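Local coordinates for N-acyl-D-glutamate deacylase (Bordetella bronchiseptica, PDB 3GIP), which probably hydrolyses the amide bond of N-acyl-D-glutamate to release D-glutamate, as a zinc-dependent member of the amidohydrolase superfamily, at residues L177-Y190 with V207-R220. Numbering follows the deposited sequence.
Sequences LEAGAVGFSTGLAY and VAAERRRLHTSHIR. With ZN (zinc ion), chain F; ACY (acetic acid), chain C.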
loop_
_atom_site.group_PDB
_atom_site.type_symbol
_atom_site.label_atom_id
_atom_site.label_comp_id
_atom_site.label_asym_id
_atom_site.label_seq_id
_atom_site.Cartn_x
_atom_site.Cartn_y
_atom_site.Cartn_z
ATOM N N LEU A 177 7.007 -15.534 8.550
ATOM C CA LEU A 177 6.326 -16.201 7.448
ATOM C C LEU A 177 5.511 -17.388 7.954
ATOM O O LEU A 177 4.404 -17.640 7.481
ATOM C CB LEU A 177 7.339 -16.671 6.402
ATOM C CG LEU A 177 8.191 -15.578 5.743
ATOM C CD1 LEU A 177 9.039 -16.196 4.643
ATOM C CD2 LEU A 177 7.286 -14.493 5.161
ATOM N N GLU A 178 6.056 -18.122 8.920
ATOM C CA GLU A 178 5.335 -19.264 9.464
ATOM C C GLU A 178 4.090 -18.768 10.197
ATOM O O GLU A 178 3.076 -19.464 10.260
ATOM C CB GLU A 178 6.241 -20.067 10.409
ATOM C CG GLU A 178 7.508 -20.586 9.730
ATOM C CD GLU A 178 8.412 -21.383 10.654
ATOM O OE1 GLU A 178 8.525 -21.021 11.845
ATOM O OE2 GLU A 178 9.027 -22.365 10.182
ATOM N N ALA A 179 4.167 -17.550 10.731
ATOM C CA ALA A 179 3.047 -16.953 11.455
ATOM C C ALA A 179 1.971 -16.423 10.509
ATOM O O ALA A 179 0.846 -16.151 10.932
ATOM C CB ALA A 179 3.545 -15.830 12.360
ATOM N N GLY A 180 2.314 -16.265 9.233
ATOM C CA GLY A 180 1.330 -15.785 8.277
ATOM C C GLY A 180 1.695 -14.553 7.469
ATOM O O GLY A 180 0.903 -14.113 6.636
ATOM N N ALA A 181 2.876 -13.989 7.703
ATOM C CA ALA A 181 3.301 -12.806 6.954
ATOM C C ALA A 181 3.393 -13.186 5.480
ATOM O O ALA A 181 3.754 -14.313 5.147
ATOM C CB ALA A 181 4.654 -12.321 7.454
ATOM N N VAL A 182 3.072 -12.241 4.600
ATOM C CA VAL A 182 3.107 -12.503 3.166
ATOM C C VAL A 182 4.477 -12.322 2.517
ATOM O O VAL A 182 4.646 -12.594 1.330
ATOM C CB VAL A 182 2.077 -11.621 2.413
ATOM C CG1 VAL A 182 0.668 -12.032 2.795
ATOM C CG2 VAL A 182 2.299 -10.147 2.739
ATOM N N GLY A 183 5.454 -11.874 3.296
ATOM C CA GLY A 183 6.790 -11.676 2.768
ATOM C C GLY A 183 7.512 -10.626 3.581
ATOM O O GLY A 183 7.110 -10.325 4.705
ATOM N N PHE A 184 8.588 -10.076 3.030
ATOM C CA PHE A 184 9.326 -9.035 3.724
ATOM C C PHE A 184 9.500 -7.845 2.787
ATOM O O PHE A 184 9.453 -7.992 1.559
ATOM C CB PHE A 184 10.687 -9.561 4.212
ATOM C CG PHE A 184 11.719 -9.710 3.129
ATOM C CD1 PHE A 184 12.738 -8.774 2.995
ATOM C CD2 PHE A 184 11.690 -10.799 2.260
ATOM C CE1 PHE A 184 13.720 -8.920 2.008
ATOM C CE2 PHE A 184 12.665 -10.955 1.269
ATOM C CZ PHE A 184 13.681 -10.012 1.147
ATOM N N SER A 185 9.677 -6.665 3.365
ATOM C CA SER A 185 9.856 -5.470 2.558
ATOM C C SER A 185 11.188 -4.828 2.885
ATOM O O SER A 185 11.717 -5.005 3.983
ATOM C CB SER A 185 8.738 -4.466 2.843
ATOM O OG SER A 185 8.849 -3.929 4.157
ATOM N N THR A 186 11.734 -4.094 1.923
ATOM C CA THR A 186 12.984 -3.382 2.137
ATOM C C THR A 186 12.764 -1.894 1.887
ATOM O O THR A 186 11.856 -1.501 1.145
ATOM C CB THR A 186 14.117 -3.878 1.202
ATOM O OG1 THR A 186 13.643 -3.942 -0.151
ATOM C CG2 THR A 186 14.601 -5.251 1.633
ATOM N N GLY A 187 13.584 -1.079 2.541
ATOM C CA GLY A 187 13.536 0.367 2.381
ATOM C C GLY A 187 14.990 0.743 2.182
ATOM O O GLY A 187 15.628 1.319 3.066
ATOM N N LEU A 188 15.517 0.406 1.011
ATOM C CA LEU A 188 16.921 0.636 0.705
ATOM C C LEU A 188 17.351 2.093 0.617
ATOM O O LEU A 188 18.544 2.393 0.625
ATOM C CB LEU A 188 17.294 -0.124 -0.575
ATOM C CG LEU A 188 16.949 -1.620 -0.520
ATOM C CD1 LEU A 188 17.470 -2.311 -1.769
ATOM C CD2 LEU A 188 17.556 -2.259 0.731
ATOM N N ALA A 189 16.380 2.998 0.558
ATOM C CA ALA A 189 16.675 4.425 0.498
ATOM C C ALA A 189 16.753 4.991 1.913
ATOM O O ALA A 189 17.089 6.160 2.102
ATOM C CB ALA A 189 15.581 5.155 -0.296
ATOM N N TYR A 190 16.442 4.156 2.903
ATOM C CA TYR A 190 16.438 4.572 4.305
ATOM C C TYR A 190 17.425 3.816 5.183
ATOM O O TYR A 190 17.881 2.724 4.843
ATOM C CB TYR A 190 15.058 4.352 4.925
ATOM C CG TYR A 190 13.908 5.011 4.214
ATOM C CD1 TYR A 190 13.886 6.386 4.008
ATOM C CD2 TYR A 190 12.811 4.260 3.790
ATOM C CE1 TYR A 190 12.797 7.002 3.400
ATOM C CE2 TYR A 190 11.719 4.864 3.183
ATOM C CZ TYR A 190 11.718 6.236 2.992
ATOM O OH TYR A 190 10.635 6.841 2.396
ATOM N N VAL A 207 14.851 -17.281 1.928
ATOM C CA VAL A 207 13.894 -17.728 2.929
ATOM C C VAL A 207 12.471 -17.491 2.425
ATOM O O VAL A 207 11.598 -18.346 2.575
ATOM C CB VAL A 207 14.094 -16.976 4.266
ATOM C CG1 VAL A 207 13.010 -17.368 5.258
ATOM C CG2 VAL A 207 15.474 -17.291 4.832
ATOM N N ALA A 208 12.239 -16.327 1.826
ATOM C CA ALA A 208 10.914 -16.002 1.308
ATOM C C ALA A 208 10.572 -16.874 0.099
ATOM O O ALA A 208 9.481 -17.440 0.014
ATOM C CB ALA A 208 10.856 -14.523 0.923
ATOM N N ALA A 209 11.517 -16.986 -0.825
ATOM C CA ALA A 209 11.319 -17.773 -2.038
ATOM C C ALA A 209 10.969 -19.230 -1.742
ATOM O O ALA A 209 10.100 -19.813 -2.394
ATOM C CB ALA A 209 12.566 -17.702 -2.904
ATOM N N GLU A 210 11.639 -19.814 -0.755
ATOM C CA GLU A 210 11.397 -21.207 -0.390
ATOM C C GLU A 210 9.957 -21.441 0.053
ATOM O O GLU A 210 9.421 -22.542 -0.093
ATOM C CB GLU A 210 12.350 -21.634 0.731
ATOM C CG GLU A 210 12.126 -23.058 1.227
ATOM C CD GLU A 210 12.403 -24.105 0.163
ATOM O OE1 GLU A 210 12.109 -25.295 0.410
ATOM O OE2 GLU A 210 12.917 -23.745 -0.917
ATOM N N ARG A 211 9.331 -20.401 0.589
ATOM C CA ARG A 211 7.959 -20.502 1.061
ATOM C C ARG A 211 6.978 -19.782 0.142
ATOM O O ARG A 211 5.826 -19.541 0.506
ATOM C CB ARG A 211 7.885 -19.949 2.483
ATOM C CG ARG A 211 8.791 -20.727 3.422
ATOM C CD ARG A 211 8.969 -20.075 4.776
ATOM N NE ARG A 211 9.793 -20.920 5.636
ATOM C CZ ARG A 211 11.072 -21.210 5.404
ATOM N NH1 ARG A 211 11.693 -20.717 4.339
ATOM N NH2 ARG A 211 11.726 -22.018 6.229
ATOM N N ARG A 212 7.445 -19.461 -1.061
ATOM C CA ARG A 212 6.629 -18.771 -2.052
ATOM C C ARG A 212 6.063 -17.472 -1.489
ATOM O O ARG A 212 4.880 -17.173 -1.653
ATOM C CB ARG A 212 5.491 -19.677 -2.529
ATOM C CG ARG A 212 5.971 -20.968 -3.173
ATOM C CD ARG A 212 4.812 -21.820 -3.657
ATOM N NE ARG A 212 5.267 -23.095 -4.207
ATOM C CZ ARG A 212 5.874 -24.044 -3.498
ATOM N NH1 ARG A 212 6.101 -23.867 -2.201
ATOM N NH2 ARG A 212 6.256 -25.169 -4.085
ATOM N N ARG A 213 6.920 -16.709 -0.818
ATOM C CA ARG A 213 6.519 -15.434 -0.241
ATOM C C ARG A 213 7.213 -14.308 -1.002
ATOM O O ARG A 213 8.112 -14.554 -1.804
ATOM C CB ARG A 213 6.863 -15.391 1.252
ATOM C CG ARG A 213 6.151 -16.472 2.071
ATOM C CD ARG A 213 4.630 -16.379 1.963
ATOM N NE ARG A 213 3.976 -17.584 2.474
ATOM C CZ ARG A 213 3.818 -17.873 3.762
ATOM N NH1 ARG A 213 4.256 -17.044 4.699
ATOM N NH2 ARG A 213 3.237 -19.014 4.114
ATOM N N LEU A 214 6.808 -13.073 -0.739
ATOM C CA LEU A 214 7.340 -11.921 -1.461
ATOM C C LEU A 214 8.455 -11.082 -0.865
ATOM O O LEU A 214 8.725 -11.106 0.337
ATOM C CB LEU A 214 6.200 -10.947 -1.760
ATOM C CG LEU A 214 5.063 -11.310 -2.705
ATOM C CD1 LEU A 214 3.878 -10.406 -2.416
ATOM C CD2 LEU A 214 5.518 -11.151 -4.147
ATOM N N HIS A 215 9.095 -10.333 -1.758
ATOM C CA HIS A 215 10.090 -9.345 -1.387
ATOM C C HIS A 215 9.521 -8.104 -2.058
ATOM O O HIS A 215 9.499 -8.034 -3.290
ATOM C CB HIS A 215 11.472 -9.574 -1.997
ATOM C CG HIS A 215 12.385 -8.393 -1.830
ATOM N ND1 HIS A 215 13.428 -8.121 -2.688
ATOM C CD2 HIS A 215 12.390 -7.399 -0.908
ATOM C CE1 HIS A 215 14.036 -7.011 -2.305
ATOM N NE2 HIS A 215 13.425 -6.553 -1.227
ATOM N N THR A 216 9.019 -7.159 -1.272
ATOM C CA THR A 216 8.503 -5.916 -1.844
ATOM C C THR A 216 9.598 -4.909 -1.521
ATOM O O THR A 216 10.242 -5.001 -0.471
ATOM C CB THR A 216 7.163 -5.487 -1.213
ATOM O OG1 THR A 216 7.357 -5.144 0.164
ATOM C CG2 THR A 216 6.146 -6.616 -1.318
ATOM N N SER A 217 9.824 -3.943 -2.403
ATOM C CA SER A 217 10.909 -3.017 -2.150
ATOM C C SER A 217 10.764 -1.553 -2.508
ATOM O O SER A 217 10.317 -1.200 -3.601
ATOM C CB SER A 217 12.182 -3.543 -2.832
ATOM O OG SER A 217 13.283 -2.662 -2.643
ATOM N N HIS A 218 11.129 -0.710 -1.547
ATOM C CA HIS A 218 11.193 0.719 -1.772
ATOM C C HIS A 218 12.679 0.690 -2.117
ATOM O O HIS A 218 13.533 0.536 -1.234
ATOM C CB HIS A 218 10.932 1.500 -0.480
ATOM C CG HIS A 218 11.211 2.967 -0.599
ATOM N ND1 HIS A 218 10.377 3.933 -0.072
ATOM C CD2 HIS A 218 12.248 3.633 -1.163
ATOM C CE1 HIS A 218 10.890 5.128 -0.308
ATOM N NE2 HIS A 218 12.024 4.974 -0.967
ATOM N N ILE A 219 12.984 0.783 -3.406
ATOM C CA ILE A 219 14.359 0.682 -3.876
ATOM C C ILE A 219 15.361 1.719 -3.362
ATOM O O ILE A 219 14.990 2.746 -2.794
ATOM C CB ILE A 219 14.382 0.577 -5.420
ATOM C CG1 ILE A 219 13.849 1.857 -6.065
ATOM C CG2 ILE A 219 13.506 -0.606 -5.850
ATOM C CD1 ILE A 219 13.785 1.773 -7.579
ATOM N N ARG A 220 16.643 1.425 -3.570
ATOM C CA ARG A 220 17.730 2.262 -3.068
ATOM C C ARG A 220 17.666 3.743 -3.420
ATOM O O ARG A 220 17.927 4.598 -2.573
ATOM C CB ARG A 220 19.075 1.673 -3.503
ATOM C CG ARG A 220 20.274 2.273 -2.781
ATOM C CD ARG A 220 21.535 1.466 -3.070
ATOM N NE ARG A 220 21.427 0.095 -2.575
ATOM C CZ ARG A 220 21.673 -0.270 -1.318
ATOM N NH1 ARG A 220 22.049 0.636 -0.423
ATOM N NH2 ARG A 220 21.534 -1.540 -0.955
HETATM ZN ZN ZN F . 8.436 3.684 0.386
HETATM C C ACY C . 7.389 5.740 1.712
HETATM O O ACY C . 8.557 5.445 1.823
HETATM O OXT ACY C . 6.625 5.103 0.825
HETATM C CH3 ACY C . 6.797 6.820 2.571
HETATM O O HOH W 1 2.886 -20.138 6.670
#
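Thr186 and His215 meet on one face of the pair of parallel strands 183-187 and 214-218, with Thr186 OG1 lying 2.8 Å from His215 NE2 at the edge of the imidazole. The same hydroxyl also hydrogen-bonds Ser217 OG, so one small side chain ties two residues of the neighbouring strand; either partner could donate in each pair. With CG anti to the backbone N (chi1 168°), the imidazole of His215 is set over one face of the Phe184 ring, the planes 5° apart but slid so that the rings barely overlap, and its CD2 sits 3.5 Å from Phe184 CE1. Ala208, small enough to fit at the edge of the phenyl ring, brings its CB within 4.0 Å of Phe184 CE2 and joins the helix 198-210 to this layer.

Between the strands, backbone bonds alternate in parallel register, from Leu214 N to Val182 O through to Leu188 N to His218 O. Gly183 suits its place because its backbone has a strongly positive phi, which a residue with a side chain rarely adopts, and its CA lies close against Leu214 O. At the N-terminal ends of the strands, Arg213 bends at its second torsion to run past Leu177 in the opposite direction, its CG 3.8 Å from Leu177 CD2. Its NH1 then gives a fairly straight bond (164°) to Leu177 O, in the guanidinium plane, and a weak one to Ala181 O; a water links NH2 to Leu177 O as well.

At the other end, Tyr190 crosses His218 at about a right angle, its CE2 over one face of the imidazole, the two rings being oblique to each other. Tyr190 OH donates to O of the acetate, 2.6 Å away, an ion probably from the crystallisation liquor that binds the zinc through both its oxygens. His218 ND1 binds the zinc ion at 2.0 Å, Cys95 and His248 completing the protein ligands. Strand, helix and strand thus form a beta-alpha-beta unit of the amidohydrolase TIM barrel, whose metal site lies at the C-terminal ends of the strands.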